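Local coordinates for 5-formaminoimidazole-4-carboxamide-1-(Beta)-D-ribofuranosyl 5'-monophosphate synthetase (Thermococcus kodakarensis, PDB 2PBZ), which probably uses ATP and a magnesium or manganese ion to form a carbon-nitrogen bond in the purine (IMP) biosynthesis pathway, at residues Q102-V114 and Y230-E242. Residues are numbered along the deposited sequence; the frame is centred on the assembly and turned at random.
Sequences QDKALEGAGIPRV and YGLAFVRTMRELE
Y230 crosses I111 and P112, in the loop that follows helix 99-109. Its CB begins the contact 4.1 Å from I111 CG1, with CG anti to the carbonyl carbon (chi1 -74°), which sends the ring beside the loop. CG and CD2 keep to the same I111 branch while I111 CG2 sits over one ring face, offset toward the rim; farther out, CZ meets P112 CD at 3.5 Å, and the proline ring crosses the tyrosine at about a right angle. The phenol suits this partly exposed place, for its OH, beside P112 CG and CD, hydrogen-bonds Q226. Cut back to an alanine, this position would probably open a gap beside P112 and part of I111 and leave Q226 without its phenolic partner.

Small residues let the helices, inclined at 118°, come within 8.6 Å between axes. A109 CB fits against A233 CB, the T237 methyl and the backbone of F234; the CA atoms of A109 and F234 are 5.0 Å apart. A105 CB reaches F234 CE1 (3.9 Å) and the selenium of selenomethionine M238. L241 CD2 closes the far end against K104 CG. At G110 positive phi, easy for glycine, forms a Schellman motif that ends the helix and turns the chain toward I111, whose side chain also touches F254 on strand 249-255. The contact is largely apolar, joining the DUF1246 and ATP-grasp-related DUF1297 regions by shape, without hydrogen bonds between the segments.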
# COMPACT_ATOMS: atom_id res chain seq x y z
N GLN A 102 -24.90 8.78 -15.26
CA GLN A 102 -24.37 8.43 -13.96
C GLN A 102 -25.46 8.50 -12.90
O GLN A 102 -25.63 7.57 -12.12
CB GLN A 102 -23.22 9.37 -13.60
CG GLN A 102 -21.89 8.65 -13.42
CD GLN A 102 -20.78 9.58 -12.96
OE1 GLN A 102 -20.95 10.39 -12.04
NE2 GLN A 102 -19.62 9.45 -13.59
N ASP A 103 -26.22 9.59 -12.90
CA ASP A 103 -27.31 9.78 -11.94
C ASP A 103 -28.39 8.73 -12.13
O ASP A 103 -28.78 8.05 -11.18
CB ASP A 103 -27.94 11.16 -12.11
CG ASP A 103 -26.98 12.26 -11.79
OD1 ASP A 103 -26.98 13.27 -12.53
OD2 ASP A 103 -26.24 12.14 -10.79
N LYS A 104 -28.88 8.62 -13.37
CA LYS A 104 -29.93 7.68 -13.70
C LYS A 104 -29.65 6.32 -13.09
O LYS A 104 -30.48 5.77 -12.37
CB LYS A 104 -30.05 7.57 -15.22
CG LYS A 104 -31.20 6.70 -15.70
CD LYS A 104 -31.33 6.75 -17.24
CE LYS A 104 -31.64 8.18 -17.74
NZ LYS A 104 -31.89 8.27 -19.22
N ALA A 105 -28.46 5.79 -13.34
CA ALA A 105 -28.08 4.49 -12.80
C ALA A 105 -27.99 4.46 -11.28
O ALA A 105 -28.56 3.58 -10.63
CB ALA A 105 -26.74 4.05 -13.40
N LEU A 106 -27.27 5.43 -10.70
CA LEU A 106 -27.12 5.50 -9.26
C LEU A 106 -28.48 5.66 -8.56
O LEU A 106 -28.73 5.04 -7.52
CB LEU A 106 -26.16 6.64 -8.89
CG LEU A 106 -24.66 6.39 -9.16
CD1 LEU A 106 -23.89 7.67 -9.01
CD2 LEU A 106 -24.12 5.33 -8.20
N GLU A 107 -29.36 6.47 -9.14
CA GLU A 107 -30.68 6.65 -8.56
C GLU A 107 -31.43 5.33 -8.70
O GLU A 107 -32.02 4.83 -7.75
CB GLU A 107 -31.43 7.77 -9.28
CG GLU A 107 -30.61 9.05 -9.39
CD GLU A 107 -31.43 10.24 -9.88
OE1 GLU A 107 -32.03 10.14 -10.98
OE2 GLU A 107 -31.47 11.27 -9.16
N GLY A 108 -31.36 4.75 -9.90
CA GLY A 108 -32.03 3.49 -10.17
C GLY A 108 -31.59 2.36 -9.26
O GLY A 108 -32.34 1.41 -9.05
N ALA A 109 -30.38 2.45 -8.72
CA ALA A 109 -29.88 1.40 -7.83
C ALA A 109 -30.13 1.73 -6.36
O ALA A 109 -29.87 0.91 -5.48
CB ALA A 109 -28.38 1.16 -8.06
N GLY A 110 -30.62 2.95 -6.11
CA GLY A 110 -30.90 3.36 -4.75
C GLY A 110 -29.66 3.76 -3.97
O GLY A 110 -29.70 3.89 -2.75
N ILE A 111 -28.56 3.98 -4.68
CA ILE A 111 -27.30 4.36 -4.05
C ILE A 111 -27.29 5.85 -3.71
O ILE A 111 -27.62 6.69 -4.54
CB ILE A 111 -26.12 4.01 -4.98
CG1 ILE A 111 -26.17 2.52 -5.33
CG2 ILE A 111 -24.78 4.35 -4.30
CD1 ILE A 111 -25.20 2.10 -6.40
N PRO A 112 -26.91 6.17 -2.47
CA PRO A 112 -26.86 7.57 -2.03
C PRO A 112 -25.80 8.32 -2.82
O PRO A 112 -24.69 7.84 -2.96
CB PRO A 112 -26.48 7.46 -0.55
CG PRO A 112 -27.00 6.09 -0.15
CD PRO A 112 -26.60 5.26 -1.35
N ARG A 113 -26.14 9.50 -3.34
CA ARG A 113 -25.15 10.26 -4.08
C ARG A 113 -24.90 11.62 -3.43
O ARG A 113 -25.70 12.10 -2.63
CB ARG A 113 -25.58 10.40 -5.54
CG ARG A 113 -26.57 11.51 -5.84
CD ARG A 113 -27.17 11.33 -7.26
NE ARG A 113 -28.57 10.90 -7.20
CZ ARG A 113 -28.99 9.80 -6.58
NH1 ARG A 113 -28.12 9.01 -5.96
NH2 ARG A 113 -30.30 9.50 -6.56
N VAL A 114 -23.76 12.24 -3.74
CA VAL A 114 -23.49 13.55 -3.18
C VAL A 114 -24.55 14.46 -3.76
O VAL A 114 -24.89 14.35 -4.94
CB VAL A 114 -22.12 14.08 -3.59
CG1 VAL A 114 -21.05 13.23 -2.96
CG2 VAL A 114 -21.99 14.07 -5.11
N TYR A 230 -24.85 -2.37 -2.41
CA TYR A 230 -24.95 -1.32 -3.42
C TYR A 230 -24.54 -1.89 -4.77
O TYR A 230 -25.15 -1.58 -5.78
CB TYR A 230 -24.03 -0.15 -3.08
CG TYR A 230 -24.50 0.72 -1.95
CD1 TYR A 230 -23.60 1.49 -1.22
CD2 TYR A 230 -25.85 0.77 -1.59
CE1 TYR A 230 -24.03 2.29 -0.16
CE2 TYR A 230 -26.29 1.57 -0.53
CZ TYR A 230 -25.37 2.33 0.18
OH TYR A 230 -25.78 3.12 1.23
N GLY A 231 -23.50 -2.72 -4.77
CA GLY A 231 -23.02 -3.33 -6.00
C GLY A 231 -24.05 -4.23 -6.64
O GLY A 231 -24.30 -4.15 -7.86
N LEU A 232 -24.66 -5.09 -5.83
CA LEU A 232 -25.69 -6.00 -6.30
C LEU A 232 -26.80 -5.21 -6.95
O LEU A 232 -27.27 -5.55 -8.04
CB LEU A 232 -26.26 -6.81 -5.14
CG LEU A 232 -25.59 -8.16 -4.90
CD1 LEU A 232 -26.31 -8.87 -3.76
CD2 LEU A 232 -25.67 -9.02 -6.16
N ALA A 233 -27.22 -4.15 -6.27
CA ALA A 233 -28.30 -3.32 -6.77
C ALA A 233 -27.91 -2.68 -8.08
O ALA A 233 -28.72 -2.57 -8.99
CB ALA A 233 -28.63 -2.24 -5.75
N PHE A 234 -26.65 -2.27 -8.19
CA PHE A 234 -26.18 -1.63 -9.42
C PHE A 234 -26.30 -2.59 -10.60
O PHE A 234 -26.72 -2.20 -11.68
CB PHE A 234 -24.72 -1.20 -9.26
CG PHE A 234 -24.22 -0.36 -10.38
CD1 PHE A 234 -24.64 0.97 -10.52
CD2 PHE A 234 -23.36 -0.89 -11.34
CE1 PHE A 234 -24.21 1.75 -11.61
CE2 PHE A 234 -22.92 -0.13 -12.42
CZ PHE A 234 -23.35 1.19 -12.56
N VAL A 235 -25.89 -3.84 -10.38
CA VAL A 235 -25.96 -4.84 -11.41
C VAL A 235 -27.40 -5.04 -11.87
O VAL A 235 -27.67 -5.07 -13.07
CB VAL A 235 -25.40 -6.18 -10.91
CG1 VAL A 235 -25.59 -7.26 -11.96
CG2 VAL A 235 -23.93 -6.01 -10.59
N ARG A 236 -28.32 -5.15 -10.91
CA ARG A 236 -29.73 -5.35 -11.23
C ARG A 236 -30.28 -4.28 -12.14
O ARG A 236 -30.78 -4.58 -13.21
CB ARG A 236 -30.58 -5.39 -9.95
CG ARG A 236 -30.04 -6.28 -8.83
CD ARG A 236 -29.80 -7.72 -9.28
NE ARG A 236 -31.00 -8.55 -9.22
CZ ARG A 236 -31.07 -9.79 -9.69
NH1 ARG A 236 -30.01 -10.34 -10.25
NH2 ARG A 236 -32.20 -10.48 -9.60
N THR A 237 -30.16 -3.02 -11.74
CA THR A 237 -30.70 -1.95 -12.57
C THR A 237 -29.99 -1.76 -13.90
O THR A 237 -30.59 -1.29 -14.87
CB THR A 237 -30.72 -0.57 -11.84
OG1 THR A 237 -29.78 0.31 -12.47
CG2 THR A 237 -30.40 -0.72 -10.37
N MSE A 238 -28.72 -2.12 -13.96
CA MSE A 238 -27.98 -1.99 -15.20
C MSE A 238 -28.42 -3.07 -16.16
O MSE A 238 -28.36 -2.90 -17.37
CB MSE A 238 -26.47 -2.06 -14.96
CG MSE A 238 -25.90 -0.78 -14.37
SE MSE A 238 -26.38 0.82 -15.38
CE MSE A 238 -25.79 0.31 -17.15
N ARG A 239 -28.87 -4.18 -15.60
CA ARG A 239 -29.36 -5.30 -16.40
C ARG A 239 -30.66 -4.86 -17.11
O ARG A 239 -31.06 -5.45 -18.12
CB ARG A 239 -29.61 -6.51 -15.49
CG ARG A 239 -29.64 -7.84 -16.21
CD ARG A 239 -30.04 -8.97 -15.27
NE ARG A 239 -29.09 -9.22 -14.19
CZ ARG A 239 -27.98 -9.94 -14.31
NH1 ARG A 239 -27.65 -10.48 -15.48
NH2 ARG A 239 -27.20 -10.16 -13.25
N GLU A 240 -31.29 -3.82 -16.57
CA GLU A 240 -32.52 -3.24 -17.12
C GLU A 240 -32.20 -2.06 -18.01
O GLU A 240 -32.43 -2.08 -19.22
CB GLU A 240 -33.43 -2.75 -16.00
CG GLU A 240 -34.08 -3.84 -15.21
CD GLU A 240 -35.07 -4.61 -16.06
OE1 GLU A 240 -36.07 -4.00 -16.54
OE2 GLU A 240 -34.85 -5.83 -16.24
N LEU A 241 -31.65 -1.03 -17.38
CA LEU A 241 -31.28 0.21 -18.05
C LEU A 241 -30.44 0.06 -19.32
O LEU A 241 -30.46 0.92 -20.20
CB LEU A 241 -30.55 1.11 -17.04
CG LEU A 241 -31.31 2.30 -16.45
CD1 LEU A 241 -32.77 1.96 -16.20
CD2 LEU A 241 -30.61 2.74 -15.17
N GLU A 242 -29.68 -1.03 -19.41
CA GLU A 242 -28.85 -1.28 -20.58
C GLU A 242 -28.79 -2.78 -20.82
O GLU A 242 -27.80 -3.44 -20.49
CB GLU A 242 -27.45 -0.71 -20.39
CG GLU A 242 -26.64 -0.63 -21.66
CD GLU A 242 -27.26 0.27 -22.73
OE1 GLU A 242 -27.29 1.51 -22.55
OE2 GLU A 242 -27.72 -0.27 -23.76